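Local coordinates for actin-binding protein (Saccharomyces cerevisiae, PDB 1HQZ), which binds actin filaments through this N-terminal cofilin-homology domain and recruits the ARP2/3 complex to filament sides to regulate actin assembly, at residues T31-I35 with D54-F59; Q65-A69 with I81-G85. All coordinates share one frame; numbering follows the deposited sequence.

Contact 1: residues T31-I35 with D54-F59; sequences TWLII and DFLQLF
Trp32 and Phe55 meet through different first torsions: the indole CG lies between its own backbone N and carbonyl carbon (chi1 62°), whereas the phenyl CG of Phe55 stands anti to the backbone N (chi1 174°). These settings bring each CB over the other's ring, the two side chains running past one another in opposite directions. Phe55 CB sits over the indole face, 3.5 Å from the centroid of the Trp32 five-membered ring, and Trp32 CB in return lies over the Phe55 ring, giving a reciprocal pair of CH-pi contacts. The ring planes are inclined at 40°, neither stacked nor edge-to-face, and Trp32 CE3 comes within 3.4 Å of Phe55 CD1. At the far rim of the indole, Leu58 CD1 approaches Trp32 CH2 close to the ring plane, although the placing of this leucine's end is less sure. Two residues along the strand, Ile34 turns CG1 to the edge of the Phe55 ring, 3.5 Å from CE1. Its extended tip, CD1, stands almost exactly over the middle of the Phe59 ring, 3.6 Å from the centroid, and also touches Leu58 CB. With an alanine at Trp32 the indole face under Phe55 CB is gone, which would probably open a gap between helix and strand and let the Phe55 ring turn more freely. No hydrogen bond crosses this apolar interface; nearby, Phe59 stacks on Trp86. Here the short helix 52-56 and the turn after it pack on one face of the central mixed sheet of the ADF-H (cofilin-like) fold.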
loop_
_atom_site.group_PDB
_atom_site.type_symbol
_atom_site.label_atom_id
_atom_site.label_comp_id
_atom_site.label_asym_id
_atom_site.label_seq_id
_atom_site.Cartn_x
_atom_site.Cartn_y
_atom_site.Cartn_z
ATOM N N THR A 31 9.436 -6.368 -3.096
ATOM C CA THR A 31 9.491 -5.585 -1.861
ATOM C C THR A 31 8.304 -4.641 -1.731
ATOM O O THR A 31 8.186 -3.908 -0.755
ATOM C CB THR A 31 10.771 -4.753 -1.789
ATOM O OG1 THR A 31 10.785 -3.808 -2.867
ATOM C CG2 THR A 31 11.984 -5.653 -1.891
ATOM N N TRP A 32 7.437 -4.630 -2.732
ATOM C CA TRP A 32 6.258 -3.789 -2.665
ATOM C C TRP A 32 5.106 -4.406 -3.438
ATOM O O TRP A 32 5.304 -5.255 -4.312
ATOM C CB TRP A 32 6.546 -2.365 -3.164
ATOM C CG TRP A 32 6.982 -2.232 -4.591
ATOM C CD1 TRP A 32 8.256 -2.050 -5.048
ATOM C CD2 TRP A 32 6.130 -2.156 -5.738
ATOM N NE1 TRP A 32 8.250 -1.849 -6.405
ATOM C CE2 TRP A 32 6.959 -1.909 -6.856
ATOM C CE3 TRP A 32 4.745 -2.271 -5.928
ATOM C CZ2 TRP A 32 6.448 -1.774 -8.153
ATOM C CZ3 TRP A 32 4.237 -2.135 -7.207
ATOM C CH2 TRP A 32 5.090 -1.886 -8.309
ATOM N N LEU A 33 3.900 -3.969 -3.099
ATOM C CA LEU A 33 2.671 -4.475 -3.699
ATOM C C LEU A 33 1.603 -3.390 -3.702
ATOM O O LEU A 33 1.519 -2.592 -2.769
ATOM C CB LEU A 33 2.134 -5.654 -2.864
ATOM C CG LEU A 33 0.624 -5.959 -2.934
ATOM C CD1 LEU A 33 0.277 -6.584 -4.286
ATOM C CD2 LEU A 33 0.239 -6.918 -1.789
ATOM N N ILE A 34 0.797 -3.365 -4.755
ATOM C CA ILE A 34 -0.307 -2.423 -4.836
ATOM C C ILE A 34 -1.538 -3.261 -5.147
ATOM O O ILE A 34 -1.533 -4.040 -6.111
ATOM C CB ILE A 34 -0.144 -1.394 -5.983
ATOM C CG1 ILE A 34 0.982 -0.403 -5.648
ATOM C CG2 ILE A 34 -1.470 -0.652 -6.205
ATOM C CD1 ILE A 34 1.170 0.714 -6.692
ATOM N N ILE A 35 -2.572 -3.146 -4.322
ATOM C CA ILE A 35 -3.800 -3.886 -4.599
ATOM C C ILE A 35 -4.852 -2.911 -5.112
ATOM O O ILE A 35 -5.022 -1.818 -4.570
ATOM C CB ILE A 35 -4.346 -4.629 -3.351
ATOM C CG1 ILE A 35 -4.697 -3.627 -2.252
ATOM C CG2 ILE A 35 -3.330 -5.670 -2.882
ATOM C CD1 ILE A 35 -5.370 -4.256 -1.061
ATOM N N ASP A 54 9.872 2.752 -8.161
ATOM C CA ASP A 54 8.845 2.306 -9.115
ATOM C C ASP A 54 7.473 2.281 -8.428
ATOM O O ASP A 54 6.458 2.695 -8.996
ATOM C CB ASP A 54 9.172 0.909 -9.651
ATOM C CG ASP A 54 10.116 0.934 -10.849
ATOM O OD1 ASP A 54 10.677 2.004 -11.178
ATOM O OD2 ASP A 54 10.295 -0.136 -11.465
ATOM N N PHE A 55 7.463 1.794 -7.197
ATOM C CA PHE A 55 6.254 1.707 -6.386
ATOM C C PHE A 55 5.481 3.020 -6.378
ATOM O O PHE A 55 4.290 3.069 -6.702
ATOM C CB PHE A 55 6.655 1.317 -4.954
ATOM C CG PHE A 55 5.520 1.333 -3.953
ATOM C CD1 PHE A 55 4.362 0.581 -4.164
ATOM C CD2 PHE A 55 5.652 2.041 -2.760
ATOM C CE1 PHE A 55 3.359 0.528 -3.192
ATOM C CE2 PHE A 55 4.665 2.001 -1.788
ATOM C CZ PHE A 55 3.510 1.239 -2.002
ATOM N N LEU A 56 6.170 4.097 -6.029
ATOM C CA LEU A 56 5.534 5.404 -5.939
ATOM C C LEU A 56 4.928 5.913 -7.238
ATOM O O LEU A 56 4.052 6.779 -7.226
ATOM C CB LEU A 56 6.530 6.412 -5.379
ATOM C CG LEU A 56 7.025 6.004 -3.985
ATOM C CD1 LEU A 56 8.128 6.950 -3.523
ATOM C CD2 LEU A 56 5.853 6.008 -3.008
ATOM N N GLN A 57 5.367 5.350 -8.352
ATOM C CA GLN A 57 4.867 5.751 -9.661
ATOM C C GLN A 57 3.854 4.785 -10.257
ATOM O O GLN A 57 3.480 4.917 -11.420
ATOM C CB GLN A 57 6.025 5.845 -10.634
ATOM C CG GLN A 57 7.082 6.845 -10.263
ATOM C CD GLN A 57 8.124 6.915 -11.338
ATOM O OE1 GLN A 57 9.013 6.062 -11.422
ATOM N NE2 GLN A 57 8.007 7.913 -12.199
ATOM N N LEU A 58 3.394 3.817 -9.482
ATOM C CA LEU A 58 2.490 2.837 -10.061
ATOM C C LEU A 58 1.048 2.883 -9.617
ATOM O O LEU A 58 0.311 1.927 -9.852
ATOM C CB LEU A 58 3.047 1.425 -9.835
ATOM C CG LEU A 58 4.461 1.088 -10.311
ATOM C CD1 LEU A 58 4.418 -0.227 -11.083
ATOM C CD2 LEU A 58 5.008 2.155 -11.227
ATOM N N PHE A 59 0.636 3.977 -8.985
ATOM C CA PHE A 59 -0.751 4.094 -8.547
ATOM C C PHE A 59 -1.630 4.667 -9.663
ATOM O O PHE A 59 -1.182 5.505 -10.455
ATOM C CB PHE A 59 -0.857 4.962 -7.288
ATOM C CG PHE A 59 -0.294 4.307 -6.050
ATOM C CD1 PHE A 59 1.034 4.509 -5.679
ATOM C CD2 PHE A 59 -1.093 3.464 -5.267
ATOM C CE1 PHE A 59 1.574 3.878 -4.533
ATOM C CE2 PHE A 59 -0.576 2.834 -4.137
ATOM C CZ PHE A 59 0.770 3.044 -3.765
#

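Contact 2: residues Q65-A69 with I81-G85; sequences QYGLA and IIIIG
Gly67 and Ile84 face each other as an antiparallel hydrogen-bonded pair, gripped by two backbone bonds. Gly67 N gives its hydrogen to Ile84 O at 2.9 Å, and the return bond, from Ile84 N to Gly67 O, is 2.8 Å long. Two residues on, Ala69 and Ile82 repeat the pattern: Ala69 N to Ile82 O is 3.0 Å and Ile82 N to Ala69 O is 2.9 Å, and all four bonds are close to straight at the hydrogen. CA-H...O contacts add to the seam, among them Tyr66 CA to Ile84 O at 3.2 Å.

Between these pairs, Leu68 opposes Ile83 in a non-hydrogen-bonded position. The leucine CG is anti to the backbone N (chi1 171°), and its CD1 branch reaches over to the neighbouring strand, meeting Ile81 CG2 at 3.6 Å and Ile83 CG2 at 3.7 Å. On the other face, Ala69 CB touches Ile82 CG2. Gly67 and Gly85 have no side chain, so Ile84 and Tyr66 each face bare backbone across their pair, with Tyr66 CD2 near Gly85 CA.

Further out, Gln65 OE1 accepts a hydrogen bond from Asp60 N and its NE2 is bonded to Ser36 OG, while Ile81 N bonds His115 ND1. Strands 65-71 and 80-86 form a beta hairpin within the sheet, flanked by strands 32-37 and 116-120. Tyr66 and Ile83 pack against helix 93-110, whereas Ala69 and Ile84 lie under helix 52-56 on the other face.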
loop_
_atom_site.group_PDB
_atom_site.type_symbol
_atom_site.label_atom_id
_atom_site.label_comp_id
_atom_site.label_asym_id
_atom_site.label_seq_id
_atom_site.Cartn_x
_atom_site.Cartn_y
_atom_site.Cartn_z
ATOM N N GLN A 65 -6.666 2.683 -4.215
ATOM C CA GLN A 65 -5.809 1.516 -4.080
ATOM C C GLN A 65 -5.018 1.535 -2.791
ATOM O O GLN A 65 -4.943 2.548 -2.106
ATOM C CB GLN A 65 -4.830 1.447 -5.254
ATOM C CG GLN A 65 -5.487 1.522 -6.626
ATOM C CD GLN A 65 -4.469 1.668 -7.740
ATOM O OE1 GLN A 65 -3.636 2.576 -7.720
ATOM N NE2 GLN A 65 -4.533 0.778 -8.715
ATOM N N TYR A 66 -4.404 0.407 -2.470
ATOM C CA TYR A 66 -3.598 0.331 -1.272
ATOM C C TYR A 66 -2.270 -0.267 -1.658
ATOM O O TYR A 66 -2.212 -1.220 -2.438
ATOM C CB TYR A 66 -4.302 -0.516 -0.209
ATOM C CG TYR A 66 -5.696 -0.001 0.082
ATOM C CD1 TYR A 66 -6.774 -0.374 -0.713
ATOM C CD2 TYR A 66 -5.911 0.940 1.080
ATOM C CE1 TYR A 66 -8.038 0.191 -0.529
ATOM C CE2 TYR A 66 -7.162 1.514 1.279
ATOM C CZ TYR A 66 -8.220 1.136 0.463
ATOM O OH TYR A 66 -9.443 1.733 0.623
ATOM N N GLY A 67 -1.205 0.330 -1.137
ATOM C CA GLY A 67 0.133 -0.142 -1.430
ATOM C C GLY A 67 0.825 -0.573 -0.154
ATOM O O GLY A 67 0.517 -0.085 0.940
ATOM N N LEU A 68 1.775 -1.487 -0.308
ATOM C CA LEU A 68 2.534 -2.029 0.816
ATOM C C LEU A 68 3.970 -2.139 0.362
ATOM O O LEU A 68 4.240 -2.692 -0.703
ATOM C CB LEU A 68 2.005 -3.425 1.162
ATOM C CG LEU A 68 2.761 -4.281 2.175
ATOM C CD1 LEU A 68 2.508 -3.768 3.574
ATOM C CD2 LEU A 68 2.287 -5.732 2.046
ATOM N N ALA A 69 4.901 -1.613 1.147
ATOM C CA ALA A 69 6.291 -1.719 0.739
ATOM C C ALA A 69 7.239 -1.871 1.907
ATOM O O ALA A 69 7.038 -1.294 2.979
ATOM C CB ALA A 69 6.689 -0.512 -0.101
ATOM N N ILE A 81 8.171 -1.188 7.216
ATOM C CA ILE A 81 7.017 -1.349 6.356
ATOM C C ILE A 81 6.152 -0.094 6.287
ATOM O O ILE A 81 5.808 0.513 7.318
ATOM C CB ILE A 81 6.141 -2.555 6.827
ATOM C CG1 ILE A 81 6.833 -3.897 6.541
ATOM C CG2 ILE A 81 4.850 -2.589 6.049
ATOM C CD1 ILE A 81 8.230 -4.030 7.022
ATOM N N ILE A 82 5.810 0.300 5.067
ATOM C CA ILE A 82 4.954 1.459 4.880
ATOM C C ILE A 82 3.712 1.018 4.105
ATOM O O ILE A 82 3.783 0.162 3.222
ATOM C CB ILE A 82 5.688 2.600 4.120
ATOM C CG1 ILE A 82 4.717 3.758 3.865
ATOM C CG2 ILE A 82 6.274 2.080 2.810
ATOM C CD1 ILE A 82 5.360 5.024 3.286
ATOM N N ILE A 83 2.556 1.546 4.484
ATOM C CA ILE A 83 1.350 1.221 3.756
ATOM C C ILE A 83 0.824 2.547 3.249
ATOM O O ILE A 83 0.925 3.572 3.932
ATOM C CB ILE A 83 0.287 0.541 4.627
ATOM C CG1 ILE A 83 -0.086 1.431 5.810
ATOM C CG2 ILE A 83 0.809 -0.795 5.100
ATOM C CD1 ILE A 83 -1.313 0.938 6.563
ATOM N N ILE A 84 0.287 2.528 2.039
ATOM C CA ILE A 84 -0.231 3.741 1.438
ATOM C C ILE A 84 -1.692 3.612 1.046
ATOM O O ILE A 84 -2.077 2.676 0.359
ATOM C CB ILE A 84 0.614 4.129 0.194
ATOM C CG1 ILE A 84 1.998 4.592 0.662
ATOM C CG2 ILE A 84 -0.085 5.215 -0.617
ATOM C CD1 ILE A 84 2.965 4.854 -0.445
ATOM N N GLY A 85 -2.498 4.553 1.523
ATOM C CA GLY A 85 -3.903 4.583 1.190
ATOM C C GLY A 85 -4.022 5.615 0.081
ATOM O O GLY A 85 -3.947 6.818 0.315
#

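Both contacts reach the same sheet, their centres about 8 Å apart. Strand 32-37 joins strand 65-71 through probable backbone hydrogen bonds, Leu33 O to Leu68 N and Ile35 N to Tyr66 O, each 2.7 Å long. Both segments of contact 1 precede those of contact 2 in the chain, with helix 52-56 leading into strand 65-71. Phe55 spans the two: besides its partners in contact 1, its side chain touches Ala69 and Ile84, one from each strand of contact 2. At the end of the 54-59 segment, Phe59 CA lies 3.4 Å from Gln65 OE1. Contact 2 pairs two central strands of this actin-binding domain, and contact 1 seats the end of helix 52-56 and the following loop on the sheet's face.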